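Local atomic coordinates of diaminopropionate ammonia-lyase (Escherichia coli, PDB entry 4D9I), a protein that catalyses the pyridoxal 5'-phosphate-dependent alpha,beta-elimination of both L- and D-diaminopropionate to pyruvate and ammonia, and forms a homodimer. Residues Trp129-Gln132 and Asn137-Ile140; Ala84-Leu89 and Glu103-Ala108; Glu185-Thr190 and Thr196-Trp201; Lys30-Phe35 and Tyr206-Asp211; Ala235-Val240 and Glu300-Cys305. All blocks are in the same frame, centred on the assembly; numbering follows the deposited sequence.

Contact 1 (Trp129-Gln132 and Asn137-Ile140); sequences WAAQ and NAVI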
# COMPACT_ATOMS: atom_id res chain seq x y z
N TRP B 129 -17.61 7.76 23.33
CA TRP B 129 -17.51 9.07 22.73
C TRP B 129 -18.75 9.89 23.02
O TRP B 129 -18.66 11.04 23.45
CB TRP B 129 -17.26 8.95 21.21
CG TRP B 129 -17.23 10.28 20.53
CD1 TRP B 129 -16.13 11.10 20.32
CD2 TRP B 129 -18.38 11.02 20.00
NE1 TRP B 129 -16.50 12.27 19.70
CE2 TRP B 129 -17.84 12.28 19.47
CE3 TRP B 129 -19.75 10.78 19.93
CZ2 TRP B 129 -18.65 13.23 18.87
CZ3 TRP B 129 -20.56 11.75 19.33
CH2 TRP B 129 -20.02 12.95 18.82
N ALA B 130 -19.93 9.31 22.79
CA ALA B 130 -21.19 10.01 23.02
C ALA B 130 -21.41 10.35 24.50
O ALA B 130 -21.80 11.48 24.82
CB ALA B 130 -22.36 9.20 22.48
N ALA B 131 -21.16 9.38 25.38
CA ALA B 131 -21.22 9.63 26.81
C ALA B 131 -20.33 10.82 27.22
O ALA B 131 -20.79 11.70 27.98
CB ALA B 131 -20.85 8.38 27.61
N GLN B 132 -19.08 10.84 26.75
CA GLN B 132 -18.15 11.94 27.06
C GLN B 132 -18.71 13.29 26.61
O GLN B 132 -18.78 14.22 27.38
CB GLN B 132 -16.75 11.70 26.46
CG GLN B 132 -15.66 12.62 27.04
CD GLN B 132 -14.31 12.52 26.31
OE1 GLN B 132 -14.24 12.15 25.14
NE2 GLN B 132 -13.24 12.90 26.99
N ASN B 137 -21.85 9.09 31.99
CA ASN B 137 -20.84 8.06 32.24
C ASN B 137 -20.97 6.86 31.32
O ASN B 137 -22.06 6.56 30.83
CB ASN B 137 -20.90 7.62 33.71
CG ASN B 137 -20.44 8.71 34.65
OD1 ASN B 137 -21.23 9.25 35.42
ND2 ASN B 137 -19.16 9.05 34.59
N ALA B 138 -19.86 6.18 31.05
CA ALA B 138 -19.89 4.94 30.29
C ALA B 138 -19.00 3.87 30.91
O ALA B 138 -17.92 4.17 31.42
CB ALA B 138 -19.52 5.20 28.83
N VAL B 139 -19.45 2.62 30.86
CA VAL B 139 -18.67 1.48 31.36
C VAL B 139 -18.61 0.41 30.26
O VAL B 139 -19.60 -0.23 29.95
CB VAL B 139 -19.23 0.91 32.69
CG1 VAL B 139 -18.34 -0.20 33.23
CG2 VAL B 139 -19.34 2.01 33.75
N ILE B 140 -17.43 0.26 29.66
CA ILE B 140 -17.24 -0.63 28.52
C ILE B 140 -16.54 -1.93 28.93
O ILE B 140 -15.52 -1.92 29.63
CB ILE B 140 -16.44 0.07 27.39
CG1 ILE B 140 -17.01 1.46 27.07
CG2 ILE B 140 -16.36 -0.80 26.15
CD1 ILE B 140 -18.50 1.57 26.80
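Ala-131 and Ala-138 meet methyl to methyl, their CB atoms 3.7 Å apart, and this is the closest point between the helical residues 129-132 and the strand residues 137-140. Both CA-CB bonds point across the gap. Neither residue carries anything beyond CB, and the backbones come near each other, the CA atoms of Ala-131 and Ala-138 being 6.0 Å apart. The same Ala-131 CB also lies 3.9 Å from Asn-137 O, a van der Waals touch of the methyl on the carbonyl oxygen. The tight part is therefore one alanine of the helix resting on a methyl and a carbonyl oxygen of the strand, and both alanines are buried.

The loose side is at the start of the strand. Asn-137 takes part through its backbone: its CA-CB bond turns away, and its side chain gets no nearer than 6.1 Å to the helical segment. Its residue is exposed, so the contact passes within one strand position from core to solvent. Its backbone is nevertheless bonded within the sheet to Met-113 and Phe-115, while Ala-138 bonds to Glu-160 of the next strand.

The arrangement belongs to the beta-alpha-beta unit of strand 114-118, helix 122-133 and strand 137-142, where the helix returns across the four-stranded parallel sheet. Only 90 Å² is buried, and neither alanine side chain has a polar atom. This chemistry is consistent with the short spacing at this point being set by two methyl groups rather than by directed bonds.

Contact 2 (Ala84-Leu89 and Glu103-Ala108); sequences AIAQLL and EHLKNA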
# COMPACT_ATOMS: atom_id res chain seq x y z
N ALA B 84 -28.50 6.59 19.44
CA ALA B 84 -29.18 5.89 20.50
C ALA B 84 -28.98 6.56 21.85
O ALA B 84 -29.92 6.69 22.64
CB ALA B 84 -28.75 4.44 20.55
N ILE B 85 -27.76 6.99 22.13
CA ILE B 85 -27.45 7.63 23.41
C ILE B 85 -28.21 8.96 23.58
O ILE B 85 -28.76 9.27 24.66
CB ILE B 85 -25.92 7.73 23.61
CG1 ILE B 85 -25.41 6.35 24.07
CG2 ILE B 85 -25.58 8.78 24.66
CD1 ILE B 85 -24.11 5.94 23.45
N ALA B 86 -28.27 9.73 22.50
CA ALA B 86 -29.01 10.99 22.49
C ALA B 86 -30.51 10.73 22.61
O ALA B 86 -31.20 11.43 23.35
CB ALA B 86 -28.70 11.77 21.21
N GLN B 87 -31.02 9.72 21.89
CA GLN B 87 -32.42 9.32 22.03
C GLN B 87 -32.78 8.95 23.48
O GLN B 87 -33.82 9.37 24.01
CB GLN B 87 -32.76 8.15 21.09
CG GLN B 87 -32.70 8.47 19.59
CD GLN B 87 -34.02 9.02 19.05
OE1 GLN B 87 -34.20 9.14 17.83
NE2 GLN B 87 -34.92 9.33 19.93
N LEU B 88 -31.91 8.17 24.11
CA LEU B 88 -32.13 7.74 25.50
C LEU B 88 -32.10 8.92 26.47
O LEU B 88 -32.92 8.99 27.39
CB LEU B 88 -31.10 6.67 25.91
CG LEU B 88 -31.21 5.23 25.36
CD1 LEU B 88 -29.86 4.51 25.50
CD2 LEU B 88 -32.31 4.43 26.04
N LEU B 89 -31.16 9.84 26.26
CA LEU B 89 -31.06 11.02 27.11
C LEU B 89 -32.30 11.92 26.94
O LEU B 89 -32.91 12.36 27.93
CB LEU B 89 -29.76 11.80 26.88
CG LEU B 89 -29.40 12.69 28.07
CD1 LEU B 89 -29.08 11.84 29.30
CD2 LEU B 89 -28.26 13.66 27.76
N GLU B 103 -25.35 20.44 20.99
CA GLU B 103 -24.77 21.32 22.00
C GLU B 103 -25.76 21.65 23.11
O GLU B 103 -25.39 21.70 24.28
CB GLU B 103 -24.21 22.60 21.39
CG GLU B 103 -23.65 23.58 22.41
CD GLU B 103 -22.69 24.60 21.82
OE1 GLU B 103 -22.56 24.67 20.57
OE2 GLU B 103 -22.06 25.34 22.60
N HIS B 104 -27.02 21.87 22.74
CA HIS B 104 -28.07 22.01 23.76
C HIS B 104 -28.13 20.79 24.62
O HIS B 104 -28.29 20.89 25.85
CB HIS B 104 -29.43 22.31 23.14
CG HIS B 104 -29.60 23.75 22.70
ND1 HIS B 104 -30.14 24.08 21.52
CD2 HIS B 104 -29.26 24.95 23.33
CE1 HIS B 104 -30.17 25.42 21.39
NE2 HIS B 104 -29.62 25.95 22.50
N LEU B 105 -27.99 19.62 24.00
CA LEU B 105 -27.96 18.34 24.73
C LEU B 105 -26.73 18.22 25.63
O LEU B 105 -26.86 17.81 26.79
CB LEU B 105 -28.02 17.14 23.78
CG LEU B 105 -29.37 16.48 23.50
CD1 LEU B 105 -29.21 15.28 22.59
CD2 LEU B 105 -30.06 16.09 24.80
N LYS B 106 -25.56 18.56 25.09
CA LYS B 106 -24.30 18.55 25.85
C LYS B 106 -24.47 19.23 27.21
O LYS B 106 -24.06 18.68 28.25
CB LYS B 106 -23.17 19.20 25.06
CG LYS B 106 -22.68 18.39 23.86
CD LYS B 106 -21.49 19.04 23.16
CE LYS B 106 -20.20 18.78 23.91
NZ LYS B 106 -19.09 19.66 23.46
N ASN B 107 -25.09 20.40 27.20
CA ASN B 107 -25.28 21.21 28.39
C ASN B 107 -26.64 21.03 29.06
O ASN B 107 -27.03 21.85 29.89
CB ASN B 107 -25.07 22.68 28.05
CG ASN B 107 -23.65 22.97 27.61
OD1 ASN B 107 -22.69 22.70 28.34
ND2 ASN B 107 -23.50 23.51 26.41
N ALA B 108 -27.35 19.95 28.72
CA ALA B 108 -28.63 19.66 29.35
C ALA B 108 -28.43 19.35 30.84
O ALA B 108 -27.36 18.90 31.26
CB ALA B 108 -29.34 18.52 28.65
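Leu-105 carries the apolar contact between helix 81-93 and the short helix 102-106 by spreading its two methyl groups over two partners. CD1 reaches Ala-86 CB at 3.8 Å, and CD2 meets Leu-89 CD2 at 4.2 Å, a looser touch. Ala-86 and Leu-89 are three positions apart, so they present neighbouring turns of one helix face and Leu-105 bridges them. Its chi1 of -96° departs from a staggered value, which sets the isobutyl group between the two partners, probably at some torsional cost. All three side chains are buried, and the CA atoms of Ala-86 and Leu-105 remain 7.8 Å apart, a separation filled by the leucine.

In the fold, helix 81-93 begins shortly after Lys-77, the lysine that carries pyridoxal phosphate. One of its faces lies on strand 114-118 of the four-stranded parallel sheet through Ile-85 and Leu-88, whereas the face described here receives helix 102-106, which follows after a linker of eight residues.

No polar bond joins the two segments; the backbone bonds run within each. Leu-88 N and Leu-89 N bond to Ala-84 O and Ile-85 O in regular helical fashion. The second segment closes differently: Asn-107 N still reaches Glu-103 O, but Ala-108 N bonds to Leu-105 O at 2.9 Å, a step of three residues in place of four. Asn-107 is also where helical backbone angles end, two residues past the leucine.

Contact 3 (Glu185-Thr190 and Thr196-Trp201); sequences EVVQDT and TKIPTW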
# COMPACT_ATOMS: atom_id res chain seq x y z
N GLU B 185 -27.63 1.68 32.08
CA GLU B 185 -28.36 1.48 30.84
C GLU B 185 -27.48 0.73 29.84
O GLU B 185 -26.46 1.26 29.35
CB GLU B 185 -28.77 2.84 30.26
CG GLU B 185 -29.72 2.75 29.08
CD GLU B 185 -31.16 2.47 29.50
OE1 GLU B 185 -31.59 3.02 30.51
OE2 GLU B 185 -31.86 1.71 28.81
N VAL B 186 -27.87 -0.51 29.54
CA VAL B 186 -27.19 -1.33 28.53
C VAL B 186 -27.41 -0.77 27.12
O VAL B 186 -28.56 -0.60 26.70
CB VAL B 186 -27.71 -2.78 28.57
CG1 VAL B 186 -27.10 -3.60 27.45
CG2 VAL B 186 -27.41 -3.42 29.92
N VAL B 187 -26.31 -0.51 26.41
CA VAL B 187 -26.38 -0.08 25.00
C VAL B 187 -25.60 -1.06 24.12
O VAL B 187 -24.38 -0.97 24.02
CB VAL B 187 -25.88 1.38 24.82
CG1 VAL B 187 -26.01 1.83 23.37
CG2 VAL B 187 -26.65 2.32 25.75
N GLN B 188 -26.31 -2.03 23.53
CA GLN B 188 -25.70 -3.01 22.61
C GLN B 188 -26.25 -2.85 21.22
O GLN B 188 -27.42 -2.51 21.05
CB GLN B 188 -25.98 -4.47 23.04
CG GLN B 188 -25.24 -4.95 24.28
CD GLN B 188 -23.73 -4.83 24.19
OE1 GLN B 188 -23.08 -4.50 25.18
NE2 GLN B 188 -23.15 -5.13 23.03
N ASP B 189 -25.42 -3.16 20.23
CA ASP B 189 -25.81 -3.02 18.83
C ASP B 189 -26.45 -4.27 18.25
O ASP B 189 -26.46 -4.48 17.05
CB ASP B 189 -24.62 -2.55 17.98
CG ASP B 189 -23.40 -3.49 18.07
OD1 ASP B 189 -23.22 -4.20 19.10
OD2 ASP B 189 -22.60 -3.46 17.11
N THR B 190 -27.00 -5.12 19.10
CA THR B 190 -27.79 -6.22 18.63
C THR B 190 -29.07 -6.27 19.47
O THR B 190 -29.16 -5.61 20.50
CB THR B 190 -27.02 -7.54 18.70
OG1 THR B 190 -27.66 -8.51 17.85
CG2 THR B 190 -26.92 -8.06 20.14
N THR B 196 -35.07 -4.26 22.08
CA THR B 196 -35.06 -3.90 20.65
C THR B 196 -35.10 -2.39 20.36
O THR B 196 -34.83 -1.97 19.24
CB THR B 196 -36.23 -4.52 19.87
OG1 THR B 196 -37.44 -3.98 20.37
CG2 THR B 196 -36.24 -6.05 19.93
N LYS B 197 -35.46 -1.58 21.36
CA LYS B 197 -35.57 -0.13 21.18
C LYS B 197 -34.22 0.50 20.80
O LYS B 197 -34.12 1.24 19.82
CB LYS B 197 -36.14 0.49 22.44
CG LYS B 197 -36.45 1.98 22.35
CD LYS B 197 -37.00 2.49 23.68
CE LYS B 197 -35.86 2.69 24.69
NZ LYS B 197 -36.35 3.22 25.99
N ILE B 198 -33.21 0.20 21.60
CA ILE B 198 -31.87 0.73 21.40
C ILE B 198 -31.23 0.27 20.07
O ILE B 198 -30.83 1.11 19.27
CB ILE B 198 -30.97 0.52 22.66
CG1 ILE B 198 -31.45 1.43 23.80
CG2 ILE B 198 -29.49 0.77 22.34
CD1 ILE B 198 -31.12 0.96 25.20
N PRO B 199 -31.18 -1.06 19.80
CA PRO B 199 -30.63 -1.48 18.48
C PRO B 199 -31.39 -0.95 17.25
O PRO B 199 -30.80 -0.76 16.21
CB PRO B 199 -30.74 -3.01 18.51
CG PRO B 199 -31.52 -3.36 19.71
CD PRO B 199 -31.46 -2.21 20.67
N THR B 200 -32.70 -0.73 17.37
CA THR B 200 -33.44 -0.05 16.32
C THR B 200 -32.86 1.35 16.07
O THR B 200 -32.58 1.71 14.91
CB THR B 200 -34.95 0.02 16.66
OG1 THR B 200 -35.46 -1.32 16.73
CG2 THR B 200 -35.72 0.79 15.59
N TRP B 201 -32.65 2.13 17.13
CA TRP B 201 -32.08 3.47 16.95
C TRP B 201 -30.72 3.41 16.32
O TRP B 201 -30.39 4.23 15.45
CB TRP B 201 -31.98 4.23 18.27
CG TRP B 201 -33.28 4.80 18.79
CD1 TRP B 201 -34.32 5.34 18.05
CD2 TRP B 201 -33.68 4.95 20.19
NE1 TRP B 201 -35.33 5.78 18.88
CE2 TRP B 201 -35.00 5.58 20.17
CE3 TRP B 201 -33.10 4.63 21.42
CZ2 TRP B 201 -35.70 5.87 21.34
CZ3 TRP B 201 -33.82 4.93 22.59
CH2 TRP B 201 -35.08 5.54 22.55
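Ile-198 packs against residues 185-190 with its CA-CB bond aimed at them, and beyond CB its branches part. CG2, anti to the backbone N (the other branch, CG1, has chi1 -70°), meets Val-187 CG1 at 3.8 Å, the two side chains crossing at about a right angle; it also lies 4.1 Å from Gln-188 O. CG1 carries CD1 on to Val-186 O at 3.4 Å, while Glu-185 OE2 stands 3.8 Å from the same methyl. Cut back to an alanine, this position would be likely to leave a gap beside Val-187 and take the apolar cover off the Val-186 carbonyl. Next to it, Pro-199 sets the edge of its ring against the chain, CG 3.4 Å from Thr-190 O.

Residues 185-190 run on to Asp-189, whose side chain is about 7 Å from that of Asp-120, inferred to be the proton acceptor for the L-isomer, and hydrogen-bonds to a bound Tris molecule.

Strand 185-186 forms one border of the four-stranded parallel sheet and pairs with strand 114-118, while helix 197-206 leans through Ile-198 and Trp-201 on Leu-88 of helix 81-93.

Contact 4 (Lys30-Phe35 and Tyr206-Asp211); sequences KLARQF and YATLAD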
# COMPACT_ATOMS: atom_id res chain seq x y z
N LYS B 30 -33.15 10.15 7.05
CA LYS B 30 -33.12 11.62 6.92
C LYS B 30 -33.14 12.29 8.31
O LYS B 30 -32.37 13.23 8.57
CB LYS B 30 -34.29 12.13 6.07
N LEU B 31 -33.98 11.77 9.20
CA LEU B 31 -34.09 12.25 10.58
C LEU B 31 -32.76 12.06 11.34
O LEU B 31 -32.27 13.00 11.98
CB LEU B 31 -35.23 11.55 11.32
CG LEU B 31 -36.66 11.88 10.87
CD1 LEU B 31 -37.68 10.99 11.59
CD2 LEU B 31 -36.98 13.36 11.12
N ALA B 32 -32.18 10.87 11.23
CA ALA B 32 -30.88 10.62 11.85
C ALA B 32 -29.82 11.59 11.30
O ALA B 32 -29.09 12.21 12.07
CB ALA B 32 -30.45 9.17 11.65
N ARG B 33 -29.77 11.75 9.98
CA ARG B 33 -28.78 12.64 9.38
C ARG B 33 -28.90 14.10 9.85
O ARG B 33 -27.88 14.76 10.10
CB ARG B 33 -28.81 12.57 7.85
CG ARG B 33 -27.68 13.38 7.24
CD ARG B 33 -27.51 13.10 5.76
NE ARG B 33 -26.42 13.91 5.23
CZ ARG B 33 -26.12 14.00 3.95
NH1 ARG B 33 -26.82 13.33 3.04
NH2 ARG B 33 -25.12 14.78 3.57
N GLN B 34 -30.13 14.60 9.93
CA GLN B 34 -30.43 15.91 10.50
C GLN B 34 -29.83 16.07 11.90
O GLN B 34 -29.30 17.15 12.24
CB GLN B 34 -31.94 16.11 10.60
CG GLN B 34 -32.66 16.33 9.27
CD GLN B 34 -34.17 16.43 9.47
OE1 GLN B 34 -34.67 17.40 10.05
NE2 GLN B 34 -34.91 15.42 9.00
N PHE B 35 -29.91 15.00 12.70
CA PHE B 35 -29.31 14.95 14.03
C PHE B 35 -27.79 15.02 13.94
O PHE B 35 -27.18 15.87 14.58
CB PHE B 35 -29.74 13.66 14.76
CG PHE B 35 -28.91 13.35 15.97
CD1 PHE B 35 -29.15 13.98 17.18
CD2 PHE B 35 -27.87 12.42 15.89
CE1 PHE B 35 -28.38 13.71 18.29
CE2 PHE B 35 -27.09 12.14 17.01
CZ PHE B 35 -27.35 12.78 18.21
N TYR B 206 -27.22 4.34 11.67
CA TYR B 206 -26.24 3.84 10.68
C TYR B 206 -26.60 4.26 9.26
O TYR B 206 -25.73 4.40 8.40
CB TYR B 206 -26.18 2.31 10.69
CG TYR B 206 -25.49 1.66 11.87
CD1 TYR B 206 -24.64 2.39 12.72
CD2 TYR B 206 -25.67 0.30 12.10
CE1 TYR B 206 -23.99 1.77 13.78
CE2 TYR B 206 -25.02 -0.33 13.15
CZ TYR B 206 -24.20 0.41 13.99
OH TYR B 206 -23.58 -0.23 15.02
N ALA B 207 -27.89 4.44 9.02
CA ALA B 207 -28.39 4.71 7.66
C ALA B 207 -27.93 6.05 7.08
O ALA B 207 -28.02 6.27 5.85
CB ALA B 207 -29.91 4.62 7.62
N THR B 208 -27.49 6.96 7.95
CA THR B 208 -26.87 8.22 7.52
C THR B 208 -25.78 7.99 6.48
O THR B 208 -25.69 8.76 5.53
CB THR B 208 -26.29 9.02 8.72
OG1 THR B 208 -27.37 9.62 9.44
CG2 THR B 208 -25.37 10.14 8.28
N LEU B 209 -24.96 6.96 6.66
CA LEU B 209 -23.87 6.69 5.71
C LEU B 209 -24.42 6.30 4.36
O LEU B 209 -23.83 6.62 3.33
CB LEU B 209 -22.87 5.64 6.25
CG LEU B 209 -23.21 4.15 6.23
CD1 LEU B 209 -22.79 3.52 4.91
CD2 LEU B 209 -22.54 3.43 7.40
N ALA B 210 -25.57 5.62 4.35
CA ALA B 210 -26.21 5.24 3.10
C ALA B 210 -26.89 6.46 2.44
O ALA B 210 -26.78 6.66 1.21
CB ALA B 210 -27.22 4.12 3.33
N ASP B 211 -27.57 7.28 3.26
CA ASP B 211 -28.15 8.55 2.76
C ASP B 211 -27.09 9.42 2.08
O ASP B 211 -27.28 9.90 0.95
CB ASP B 211 -28.87 9.32 3.87
CG ASP B 211 -29.55 10.59 3.36
OD1 ASP B 211 -30.73 10.50 2.97
OD2 ASP B 211 -28.93 11.67 3.31
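Arg-33 NH1 donates to Asp-211 OD2 at 2.7 Å, a salt bridge between helix 26-36 and helix 208-220. The N-H...O angle is 162°, and OD2 sits at the guanidinium edge, practically in its plane, being met nearly along its own C-O axis. The two planes stand 74° apart, so a single oxygen makes the bond. With CG anti to the backbone N (chi1 -174°) and the chain extended as far as NE, the arginine runs past Thr-208, its CG 4.1 Å from Thr-208 CG2, and Asp-211 OD2 also comes within 3.2 Å of CD. Ala-32 CB touches Thr-208 OG1 at 3.8 Å.

The remaining polar groups are satisfied from outside the two segments. Arg-33 NH1 forms a second salt bridge with Glu-215 and NE bonds to the hydroxyl of Tyr-42, while Asp-211 OD1 has a weak bond with Tyr-243. Thr-208 OG1 lies 3.3 Å from Arg-33 N at a poor angle for bonding; its hydrogen bond is with His-36 ND1 on the facing helix.

A leucine in place of Arg-33 would probably leave the charges of Asp-211 and Glu-215 without their shared cation, and the Tyr-42 hydroxyl without its mate.

Two carboxylates thus share one guanidinium, which is likely to favour the ionised form of both and limit rotation of the guanidinium, and directed electrostatics tie residues 178 positions apart.

Contact 5 (Ala235-Val240 and Glu300-Cys305); sequences AMAGGV and EILRNC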
# COMPACT_ATOMS: atom_id res chain seq x y z
N ALA B 235 -26.32 -5.66 12.05
CA ALA B 235 -27.00 -4.39 12.36
C ALA B 235 -26.69 -3.37 11.26
O ALA B 235 -27.61 -2.73 10.73
CB ALA B 235 -26.61 -3.87 13.75
N MET B 236 -25.41 -3.22 10.90
CA MET B 236 -25.05 -2.35 9.79
C MET B 236 -25.74 -2.78 8.49
O MET B 236 -26.42 -1.97 7.86
CB MET B 236 -23.53 -2.26 9.58
CG MET B 236 -23.12 -1.23 8.52
SD MET B 236 -23.26 -1.74 6.79
CE MET B 236 -21.84 -2.82 6.62
N ALA B 237 -25.55 -4.04 8.08
CA ALA B 237 -26.15 -4.52 6.81
C ALA B 237 -27.66 -4.30 6.82
O ALA B 237 -28.22 -3.82 5.84
CB ALA B 237 -25.81 -5.99 6.54
N GLY B 238 -28.32 -4.63 7.92
CA GLY B 238 -29.78 -4.48 7.99
C GLY B 238 -30.19 -3.03 7.79
O GLY B 238 -31.02 -2.71 6.94
N GLY B 239 -29.58 -2.14 8.58
CA GLY B 239 -29.89 -0.71 8.54
C GLY B 239 -29.62 -0.10 7.17
O GLY B 239 -30.45 0.63 6.62
N VAL B 240 -28.45 -0.42 6.62
CA VAL B 240 -28.02 0.14 5.34
C VAL B 240 -28.80 -0.46 4.14
O VAL B 240 -29.23 0.28 3.27
CB VAL B 240 -26.50 -0.01 5.21
CG1 VAL B 240 -26.00 0.30 3.79
CG2 VAL B 240 -25.81 0.92 6.22
N GLU B 300 -34.20 -10.00 9.69
CA GLU B 300 -35.47 -9.82 9.01
C GLU B 300 -35.28 -9.14 7.65
O GLU B 300 -35.79 -9.62 6.63
CB GLU B 300 -36.44 -9.02 9.90
CG GLU B 300 -37.81 -8.77 9.30
CD GLU B 300 -38.71 -10.01 9.25
OE1 GLU B 300 -38.55 -10.93 10.10
OE2 GLU B 300 -39.60 -10.06 8.37
N ILE B 301 -34.54 -8.03 7.64
CA ILE B 301 -34.24 -7.27 6.43
C ILE B 301 -33.45 -8.12 5.42
O ILE B 301 -33.76 -8.15 4.22
CB ILE B 301 -33.42 -5.98 6.75
CG1 ILE B 301 -34.14 -5.06 7.76
CG2 ILE B 301 -32.97 -5.26 5.48
CD1 ILE B 301 -35.62 -4.86 7.54
N LEU B 302 -32.42 -8.80 5.92
CA LEU B 302 -31.51 -9.56 5.06
C LEU B 302 -32.21 -10.78 4.44
O LEU B 302 -32.08 -11.03 3.24
CB LEU B 302 -30.27 -9.99 5.82
CG LEU B 302 -29.48 -8.87 6.51
CD1 LEU B 302 -28.25 -9.42 7.22
CD2 LEU B 302 -29.07 -7.80 5.49
N ARG B 303 -32.94 -11.52 5.26
CA ARG B 303 -33.70 -12.68 4.79
C ARG B 303 -34.68 -12.25 3.69
O ARG B 303 -34.82 -12.93 2.68
CB ARG B 303 -34.46 -13.30 5.97
CG ARG B 303 -35.22 -14.58 5.66
CD ARG B 303 -36.39 -14.72 6.63
NE ARG B 303 -37.56 -15.22 5.92
CZ ARG B 303 -37.92 -16.50 5.86
NH1 ARG B 303 -37.23 -17.43 6.49
NH2 ARG B 303 -39.00 -16.84 5.17
N ASN B 304 -35.35 -11.11 3.91
CA ASN B 304 -36.28 -10.55 2.93
C ASN B 304 -35.65 -10.01 1.66
O ASN B 304 -36.17 -10.25 0.57
CB ASN B 304 -37.10 -9.44 3.57
CG ASN B 304 -38.14 -9.97 4.53
OD1 ASN B 304 -38.23 -11.17 4.78
ND2 ASN B 304 -38.93 -9.07 5.09
N CYS B 305 -34.54 -9.30 1.80
CA CYS B 305 -34.08 -8.41 0.75
C CYS B 305 -32.66 -8.66 0.20
O CYS B 305 -32.32 -8.15 -0.87
CB CYS B 305 -34.20 -6.96 1.23
SG CYS B 305 -35.89 -6.35 1.23
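Ile-301 and Leu-302 face Ala-237 and Gly-238 through rotamers that turn a methyl of each toward helix 235-248. In Ile-301, chi1 of -57° places CG2 anti to the backbone N, and this methyl rests 3.5 Å from Gly-238 O. Leu-302 starts off obliquely, but with chi1 at -55° its CG lies anti to the carbonyl carbon and CD2 comes round to Ala-237 CB at 3.9 Å and Gly-238 N at 4.1 Å. The two neighbours thus straddle the backbone of Gly-238, one over its carbonyl oxygen and the other at its nitrogen.

Gly-238, with no side chain, presents its backbone directly, and its CA is 5.5 Å from that of Ile-301. The local axes pass 8.8 Å apart, their N-to-C directions differing by 59°, an oblique crossing. All four touching residues are buried, and the contact is wholly apolar apart from the backbone.

At the start of helix 235-248, the N of Met-236 hydrogen-bonds to the phosphate of the cofactor-modified Lys-77. Ala-237 leans on Leu-229 of strand 226-230, and Leu-302 continues along its partner helix to Leu-241, while Ala-235 meets helix 197-206; helix 296-305 therefore covers one flank of helix 235-248, beside the larger sheet.

In the fold
Along the chain, contact 4 closes a long loop (30-35 to 206-211) within which contacts 2, 1 and 3 follow one another; contact 5 comes after. Contacts 1 and 3 both reach the four-stranded parallel sheet, centres about 15 Å apart. Contact 2, its centre about 12 Å from that of contact 1, joins it through Ile-85 on Ala-130, and contact 3 through Leu-88 on Ile-198. Contact 5 lies beside the seven-stranded sheet, its centre about 27 Å from that of contact 1. Contacts 3 and 4, centres about 16 Å from its own, bridge the interval: Asp-189 and Tyr-206 touch helix 235-248. As in other fold type II enzymes, the sheets belong to two domains with pyridoxal phosphate between them.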